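Local coordinates for protein WZI (Escherichia coli, PDB 2YNK) that is an outer-membrane beta-barrel lectin that binds carbohydrate and underpins assembly of the group 1 capsule on the cell surface, at residues G104-E116 against N128-W142. Numbering follows the deposited sequence.
Sequences GEWWDVHLQGNVE and NANGAYGAVKFWNQW. With D12 (dodecane), chain D; OCT (N-octane), chain M; OCT (N-octane), chain B; OCT (N-octane), chain L.
Y133 lays one face of its ring over the CB of H110, which stands 3.9 Å from the ring centroid in a CH-pi contact. Its chi1 of 67° swings the ring over strand 107-116, between H110 and D108, and its OH donates to D108 OD2 at 2.6 Å from above the carboxylate plane. That oxygen also forms a salt bridge with K66, so the buried aspartate probably keeps its charge. Tyrosine suits the place, offering a flat apolar face and a polar end. H110 turns its ring edge to the G131 carbonyl, while its ND1 bonds to N101 on strand 95-104.

Strands 107-116 and 127-138 form an antiparallel hairpin in the wall of the closed outer-membrane barrel. D108-A135 and H110-Y133 are hydrogen-bonded pairs; a type II turn from A129 to A132 interrupts the ladder, G131 taking a positive phi (86°) that glycine accepts readily, and pairing resumes one residue out of step at N114-N128.

On the outer, probably lipid-facing surface, apolar W107, V109 and V136 pack on a dodecane, as they might on lipid tails: W107 lays a ring face against the alkane, and V136 CG1 comes within 3.5 Å of its C9. G134, without a side chain, leaves room for the alkane, whose C11 lies 3.5 Å from G134 O.

Near the end of strand 127-138, K137 extends, bent at chi3 (79°), to the turn before strand 107-116. Its NZ hydrogen-bonds to E105 O at 2.8 Å and forms a salt bridge, weak as a hydrogen bond, to E105 OE2; a long lysine can serve both. K137 CB lies over one face of W142.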
loop_
_atom_site.group_PDB
_atom_site.type_symbol
_atom_site.label_atom_id
_atom_site.label_comp_id
_atom_site.label_asym_id
_atom_site.label_seq_id
_atom_site.Cartn_x
_atom_site.Cartn_y
_atom_site.Cartn_z
ATOM N N GLY A 104 -17.993 -3.350 -15.157
ATOM C CA GLY A 104 -19.307 -3.909 -14.888
ATOM C C GLY A 104 -19.266 -5.179 -14.059
ATOM O O GLY A 104 -18.238 -5.542 -13.490
ATOM N N GLU A 105 -20.413 -5.846 -13.988
ATOM C CA GLU A 105 -20.564 -7.122 -13.293
ATOM C C GLU A 105 -19.311 -8.020 -13.379
ATOM O O GLU A 105 -18.838 -8.521 -12.361
ATOM C CB GLU A 105 -21.808 -7.838 -13.850
ATOM C CG GLU A 105 -21.932 -9.326 -13.529
ATOM C CD GLU A 105 -21.980 -9.612 -12.045
ATOM O OE1 GLU A 105 -22.484 -8.751 -11.295
ATOM O OE2 GLU A 105 -21.515 -10.698 -11.632
ATOM N N TRP A 106 -18.770 -8.207 -14.580
ATOM C CA TRP A 106 -17.661 -9.143 -14.773
ATOM C C TRP A 106 -16.419 -8.533 -15.378
ATOM O O TRP A 106 -15.548 -9.269 -15.838
ATOM C CB TRP A 106 -18.119 -10.333 -15.620
ATOM C CG TRP A 106 -18.633 -9.939 -16.983
ATOM C CD1 TRP A 106 -19.927 -9.574 -17.317
ATOM C CD2 TRP A 106 -17.875 -9.836 -18.241
ATOM N NE1 TRP A 106 -20.024 -9.268 -18.649
ATOM C CE2 TRP A 106 -18.836 -9.405 -19.259
ATOM C CE3 TRP A 106 -16.553 -10.055 -18.611
ATOM C CZ2 TRP A 106 -18.469 -9.206 -20.578
ATOM C CZ3 TRP A 106 -16.193 -9.848 -19.949
ATOM C CH2 TRP A 106 -17.130 -9.432 -20.906
ATOM N N TRP A 107 -16.294 -7.206 -15.365
ATOM C CA TRP A 107 -15.137 -6.560 -15.979
ATOM C C TRP A 107 -14.744 -5.252 -15.354
ATOM O O TRP A 107 -15.583 -4.544 -14.807
ATOM C CB TRP A 107 -15.368 -6.371 -17.473
ATOM C CG TRP A 107 -16.259 -5.218 -17.844
ATOM C CD1 TRP A 107 -15.874 -3.929 -18.180
ATOM C CD2 TRP A 107 -17.714 -5.220 -17.960
ATOM N NE1 TRP A 107 -16.960 -3.150 -18.475
ATOM C CE2 TRP A 107 -18.095 -3.862 -18.364
ATOM C CE3 TRP A 107 -18.711 -6.173 -17.772
ATOM C CZ2 TRP A 107 -19.425 -3.501 -18.565
ATOM C CZ3 TRP A 107 -20.040 -5.799 -17.981
ATOM C CH2 TRP A 107 -20.387 -4.493 -18.369
ATOM N N ASP A 108 -13.454 -4.920 -15.456
ATOM C CA ASP A 108 -12.917 -3.657 -14.954
ATOM C C ASP A 108 -11.790 -3.228 -15.881
ATOM O O ASP A 108 -10.793 -3.943 -16.029
ATOM C CB ASP A 108 -12.376 -3.856 -13.538
ATOM C CG ASP A 108 -12.029 -2.548 -12.826
ATOM O OD1 ASP A 108 -12.277 -1.448 -13.372
ATOM O OD2 ASP A 108 -11.507 -2.636 -11.686
ATOM N N VAL A 109 -11.945 -2.069 -16.510
ATOM C CA VAL A 109 -10.918 -1.539 -17.393
ATOM C C VAL A 109 -10.517 -0.142 -16.956
ATOM O O VAL A 109 -11.364 0.744 -16.855
ATOM C CB VAL A 109 -11.402 -1.498 -18.846
ATOM C CG1 VAL A 109 -10.448 -0.675 -19.696
ATOM C CG2 VAL A 109 -11.517 -2.912 -19.382
ATOM N N HIS A 110 -9.216 0.036 -16.716
ATOM C CA HIS A 110 -8.640 1.307 -16.289
ATOM C C HIS A 110 -7.468 1.620 -17.188
ATOM O O HIS A 110 -6.375 1.079 -17.005
ATOM C CB HIS A 110 -8.208 1.192 -14.829
ATOM C CG HIS A 110 -7.640 2.465 -14.243
ATOM N ND1 HIS A 110 -8.414 3.483 -13.832
ATOM C CD2 HIS A 110 -6.330 2.842 -13.979
ATOM C CE1 HIS A 110 -7.643 4.466 -13.347
ATOM N NE2 HIS A 110 -6.366 4.073 -13.437
ATOM N N LEU A 111 -7.692 2.451 -18.200
ATOM C CA LEU A 111 -6.621 2.842 -19.108
ATOM C C LEU A 111 -6.014 4.138 -18.608
ATOM O O LEU A 111 -6.658 5.181 -18.644
ATOM C CB LEU A 111 -7.137 3.042 -20.533
ATOM C CG LEU A 111 -7.686 1.814 -21.250
ATOM C CD1 LEU A 111 -7.987 2.149 -22.702
ATOM C CD2 LEU A 111 -6.712 0.647 -21.150
ATOM N N GLN A 112 -4.769 4.068 -18.153
ATOM C CA GLN A 112 -4.118 5.205 -17.518
ATOM C C GLN A 112 -2.859 5.616 -18.295
ATOM O O GLN A 112 -2.020 4.782 -18.621
ATOM C CB GLN A 112 -3.776 4.832 -16.074
ATOM C CG GLN A 112 -3.030 5.890 -15.280
ATOM C CD GLN A 112 -3.898 7.062 -14.925
ATOM O OE1 GLN A 112 -4.892 6.911 -14.222
ATOM N NE2 GLN A 112 -3.525 8.241 -15.400
ATOM N N GLY A 113 -2.749 6.906 -18.596
ATOM C CA GLY A 113 -1.544 7.475 -19.173
ATOM C C GLY A 113 -0.988 8.511 -18.218
ATOM O O GLY A 113 -1.752 9.256 -17.607
ATOM N N ASN A 114 0.337 8.543 -18.074
ATOM C CA ASN A 114 1.025 9.545 -17.261
ATOM C C ASN A 114 2.192 10.190 -18.026
ATOM O O ASN A 114 2.930 9.509 -18.748
ATOM C CB ASN A 114 1.595 8.918 -15.988
ATOM C CG ASN A 114 0.591 8.088 -15.234
ATOM O OD1 ASN A 114 -0.418 8.598 -14.748
ATOM N ND2 ASN A 114 0.881 6.798 -15.104
ATOM N N VAL A 115 2.357 11.499 -17.840
ATOM C CA VAL A 115 3.526 12.224 -18.297
ATOM C C VAL A 115 4.159 12.893 -17.084
ATOM O O VAL A 115 3.454 13.348 -16.180
ATOM C CB VAL A 115 3.171 13.286 -19.338
ATOM C CG1 VAL A 115 2.415 14.426 -18.688
ATOM C CG2 VAL A 115 4.434 13.807 -20.005
ATOM N N GLU A 116 5.492 12.966 -17.081
ATOM C CA GLU A 116 6.246 13.348 -15.884
ATOM C C GLU A 116 7.333 14.402 -16.096
ATOM O O GLU A 116 7.866 14.557 -17.189
ATOM C CB GLU A 116 6.875 12.100 -15.275
ATOM C CG GLU A 116 5.906 11.313 -14.416
ATOM C CD GLU A 116 6.360 9.888 -14.176
ATOM O OE1 GLU A 116 7.560 9.584 -14.461
ATOM O OE2 GLU A 116 5.508 9.082 -13.701
ATOM N N ASN A 128 4.308 7.086 -19.303
ATOM C CA ASN A 128 4.073 5.709 -18.864
ATOM C C ASN A 128 2.604 5.361 -18.606
ATOM O O ASN A 128 1.733 6.232 -18.541
ATOM C CB ASN A 128 4.910 5.404 -17.633
ATOM C CG ASN A 128 4.303 5.954 -16.377
ATOM O OD1 ASN A 128 3.499 5.295 -15.757
ATOM N ND2 ASN A 128 4.682 7.163 -15.993
ATOM N N ALA A 129 2.347 4.068 -18.456
ATOM C CA ALA A 129 1.000 3.569 -18.253
ATOM C C ALA A 129 0.854 2.883 -16.892
ATOM O O ALA A 129 0.241 1.824 -16.803
ATOM C CB ALA A 129 0.639 2.611 -19.380
ATOM N N ASN A 130 1.423 3.490 -15.845
ATOM C CA ASN A 130 1.347 2.953 -14.478
ATOM C C ASN A 130 -0.108 2.977 -13.959
ATOM O O ASN A 130 -0.865 3.933 -14.177
ATOM C CB ASN A 130 2.268 3.730 -13.519
ATOM C CG ASN A 130 3.780 3.527 -13.811
ATOM O OD1 ASN A 130 4.642 4.167 -13.184
ATOM N ND2 ASN A 130 4.099 2.646 -14.755
ATOM N N GLY A 131 -0.508 1.908 -13.289
ATOM C CA GLY A 131 -1.869 1.788 -12.843
ATOM C C GLY A 131 -2.784 1.199 -13.898
ATOM O O GLY A 131 -3.868 0.728 -13.550
ATOM N N ALA A 132 -2.367 1.203 -15.169
ATOM C CA ALA A 132 -3.246 0.748 -16.251
ATOM C C ALA A 132 -3.455 -0.741 -16.152
ATOM O O ALA A 132 -2.488 -1.489 -16.149
ATOM C CB ALA A 132 -2.684 1.098 -17.622
ATOM N N TYR A 133 -4.714 -1.167 -16.055
ATOM C CA TYR A 133 -5.049 -2.586 -16.120
ATOM C C TYR A 133 -6.393 -2.814 -16.794
ATOM O O TYR A 133 -7.204 -1.896 -16.939
ATOM C CB TYR A 133 -5.096 -3.195 -14.714
ATOM C CG TYR A 133 -6.237 -2.657 -13.879
ATOM C CD1 TYR A 133 -7.506 -3.237 -13.925
ATOM C CD2 TYR A 133 -6.055 -1.551 -13.059
ATOM C CE1 TYR A 133 -8.559 -2.726 -13.172
ATOM C CE2 TYR A 133 -7.089 -1.038 -12.298
ATOM C CZ TYR A 133 -8.345 -1.625 -12.357
ATOM O OH TYR A 133 -9.366 -1.092 -11.599
ATOM N N GLY A 134 -6.607 -4.058 -17.201
ATOM C CA GLY A 134 -7.939 -4.578 -17.464
ATOM C C GLY A 134 -8.126 -5.852 -16.656
ATOM O O GLY A 134 -7.175 -6.615 -16.470
ATOM N N ALA A 135 -9.337 -6.075 -16.148
ATOM C CA ALA A 135 -9.636 -7.297 -15.395
ATOM C C ALA A 135 -10.971 -7.874 -15.792
ATOM O O ALA A 135 -11.870 -7.150 -16.224
ATOM C CB ALA A 135 -9.604 -7.037 -13.901
ATOM N N VAL A 136 -11.086 -9.190 -15.646
ATOM C CA VAL A 136 -12.348 -9.894 -15.829
ATOM C C VAL A 136 -12.664 -10.775 -14.621
ATOM O O VAL A 136 -11.753 -11.237 -13.928
ATOM C CB VAL A 136 -12.337 -10.779 -17.091
ATOM C CG1 VAL A 136 -12.308 -9.917 -18.340
ATOM C CG2 VAL A 136 -11.183 -11.772 -17.056
ATOM N N LYS A 137 -13.958 -11.011 -14.384
ATOM C CA LYS A 137 -14.404 -11.864 -13.279
ATOM C C LYS A 137 -15.007 -13.175 -13.765
ATOM O O LYS A 137 -15.854 -13.183 -14.650
ATOM C CB LYS A 137 -15.439 -11.138 -12.432
ATOM C CG LYS A 137 -15.727 -11.826 -11.109
ATOM C CD LYS A 137 -16.571 -10.956 -10.194
ATOM C CE LYS A 137 -18.036 -10.999 -10.577
ATOM N NZ LYS A 137 -18.759 -9.888 -9.917
ATOM N N PHE A 138 -14.567 -14.283 -13.178
ATOM C CA PHE A 138 -15.214 -15.577 -13.382
ATOM C C PHE A 138 -15.154 -16.408 -12.099
ATOM O O PHE A 138 -14.148 -16.390 -11.390
ATOM C CB PHE A 138 -14.580 -16.329 -14.554
ATOM C CG PHE A 138 -13.086 -16.482 -14.458
ATOM C CD1 PHE A 138 -12.525 -17.560 -13.793
ATOM C CD2 PHE A 138 -12.241 -15.564 -15.058
ATOM C CE1 PHE A 138 -11.151 -17.712 -13.711
ATOM C CE2 PHE A 138 -10.865 -15.709 -14.980
ATOM C CZ PHE A 138 -10.319 -16.784 -14.304
ATOM N N TRP A 139 -16.238 -17.120 -11.802
ATOM C CA TRP A 139 -16.346 -17.929 -10.582
ATOM C C TRP A 139 -15.856 -17.204 -9.355
ATOM O O TRP A 139 -15.089 -17.754 -8.571
ATOM C CB TRP A 139 -15.592 -19.253 -10.728
ATOM C CG TRP A 139 -15.969 -20.074 -11.942
ATOM C CD1 TRP A 139 -17.249 -20.357 -12.418
ATOM C CD2 TRP A 139 -15.056 -20.776 -12.862
ATOM N NE1 TRP A 139 -17.193 -21.147 -13.542
ATOM C CE2 TRP A 139 -15.908 -21.436 -13.860
ATOM C CE3 TRP A 139 -13.677 -20.916 -12.956
ATOM C CZ2 TRP A 139 -15.372 -22.193 -14.900
ATOM C CZ3 TRP A 139 -13.150 -21.683 -14.004
ATOM C CH2 TRP A 139 -13.979 -22.307 -14.952
ATOM N N ASN A 140 -16.279 -15.955 -9.187
ATOM C CA ASN A 140 -15.878 -15.130 -8.036
ATOM C C ASN A 140 -14.366 -14.768 -7.963
ATOM O O ASN A 140 -13.893 -14.239 -6.949
ATOM C CB ASN A 140 -16.327 -15.781 -6.719
ATOM C CG ASN A 140 -16.433 -14.777 -5.584
ATOM O OD1 ASN A 140 -16.971 -13.689 -5.768
ATOM N ND2 ASN A 140 -15.901 -15.130 -4.407
ATOM N N GLN A 141 -13.621 -15.039 -9.034
ATOM C CA GLN A 141 -12.209 -14.673 -9.091
ATOM C C GLN A 141 -11.999 -13.533 -10.076
ATOM O O GLN A 141 -12.572 -13.526 -11.164
ATOM C CB GLN A 141 -11.324 -15.870 -9.464
ATOM C CG GLN A 141 -11.659 -17.172 -8.751
ATOM C CD GLN A 141 -11.969 -16.988 -7.274
ATOM O OE1 GLN A 141 -11.199 -16.376 -6.536
ATOM N NE2 GLN A 141 -13.104 -17.524 -6.835
ATOM N N TRP A 142 -11.185 -12.568 -9.668
ATOM C CA TRP A 142 -10.747 -11.490 -10.548
ATOM C C TRP A 142 -9.387 -11.793 -11.142
ATOM O O TRP A 142 -8.416 -11.999 -10.408
ATOM C CB TRP A 142 -10.654 -10.195 -9.768
ATOM C CG TRP A 142 -11.942 -9.444 -9.671
ATOM C CD1 TRP A 142 -12.702 -9.205 -8.534
ATOM C CD2 TRP A 142 -12.652 -8.777 -10.758
ATOM N NE1 TRP A 142 -13.806 -8.450 -8.840
ATOM C CE2 TRP A 142 -13.840 -8.169 -10.160
ATOM C CE3 TRP A 142 -12.432 -8.628 -12.114
ATOM C CZ2 TRP A 142 -14.751 -7.453 -10.910
ATOM C CZ3 TRP A 142 -13.362 -7.907 -12.864
ATOM C CH2 TRP A 142 -14.494 -7.328 -12.270
HETATM C C1 D12 D . -18.195 -4.289 -22.207
HETATM C C2 D12 D . -17.198 -5.402 -21.932
HETATM C C3 D12 D . -15.744 -4.904 -21.888
HETATM C C4 D12 D . -14.790 -5.979 -21.346
HETATM C C5 D12 D . -13.310 -5.676 -21.620
HETATM C C6 D12 D . -12.375 -6.480 -20.703
HETATM C C7 D12 D . -11.140 -7.020 -21.425
HETATM C C8 D12 D . -9.856 -6.986 -20.586
HETATM C C9 D12 D . -9.599 -8.294 -19.831
HETATM C C10 D12 D . -8.117 -8.538 -19.531
HETATM C C11 D12 D . -7.937 -9.458 -18.319
HETATM C C12 D12 D . -6.727 -10.367 -18.428
HETATM C C1 OCT M . -18.362 -18.350 -16.105
HETATM C C2 OCT M . -17.459 -19.080 -17.077
HETATM C C3 OCT M . -16.162 -18.311 -17.363
HETATM C C4 OCT M . -14.915 -19.198 -17.262
HETATM C C5 OCT M . -13.683 -18.536 -17.885
HETATM C C6 OCT M . -12.381 -19.291 -17.595
HETATM C C7 OCT M . -11.152 -18.406 -17.844
HETATM C C8 OCT M . -9.862 -19.203 -17.920
HETATM C C1 OCT B . -5.344 -2.350 -20.545
HETATM C C2 OCT B . -3.971 -2.992 -20.574
HETATM C C3 OCT B . -2.905 -2.066 -19.984
HETATM C C4 OCT B . -1.514 -2.708 -20.025
HETATM C C5 OCT B . -0.402 -1.690 -19.769
HETATM C C6 OCT B . 0.956 -2.374 -19.564
HETATM C C7 OCT B . 2.046 -1.953 -20.562
HETATM C C8 OCT B . 3.406 -1.745 -19.912
HETATM C C1 OCT L . -20.287 -13.554 -18.164
HETATM C C2 OCT L . -19.018 -14.373 -18.013
HETATM C C3 OCT L . -17.795 -13.666 -18.605
HETATM C C4 OCT L . -16.516 -14.501 -18.486
HETATM C C5 OCT L . -15.308 -13.791 -19.100
HETATM C C6 OCT L . -14.072 -14.696 -19.168
HETATM C C7 OCT L . -12.995 -14.141 -20.101
HETATM C C8 OCT L . -11.639 -14.776 -19.847
#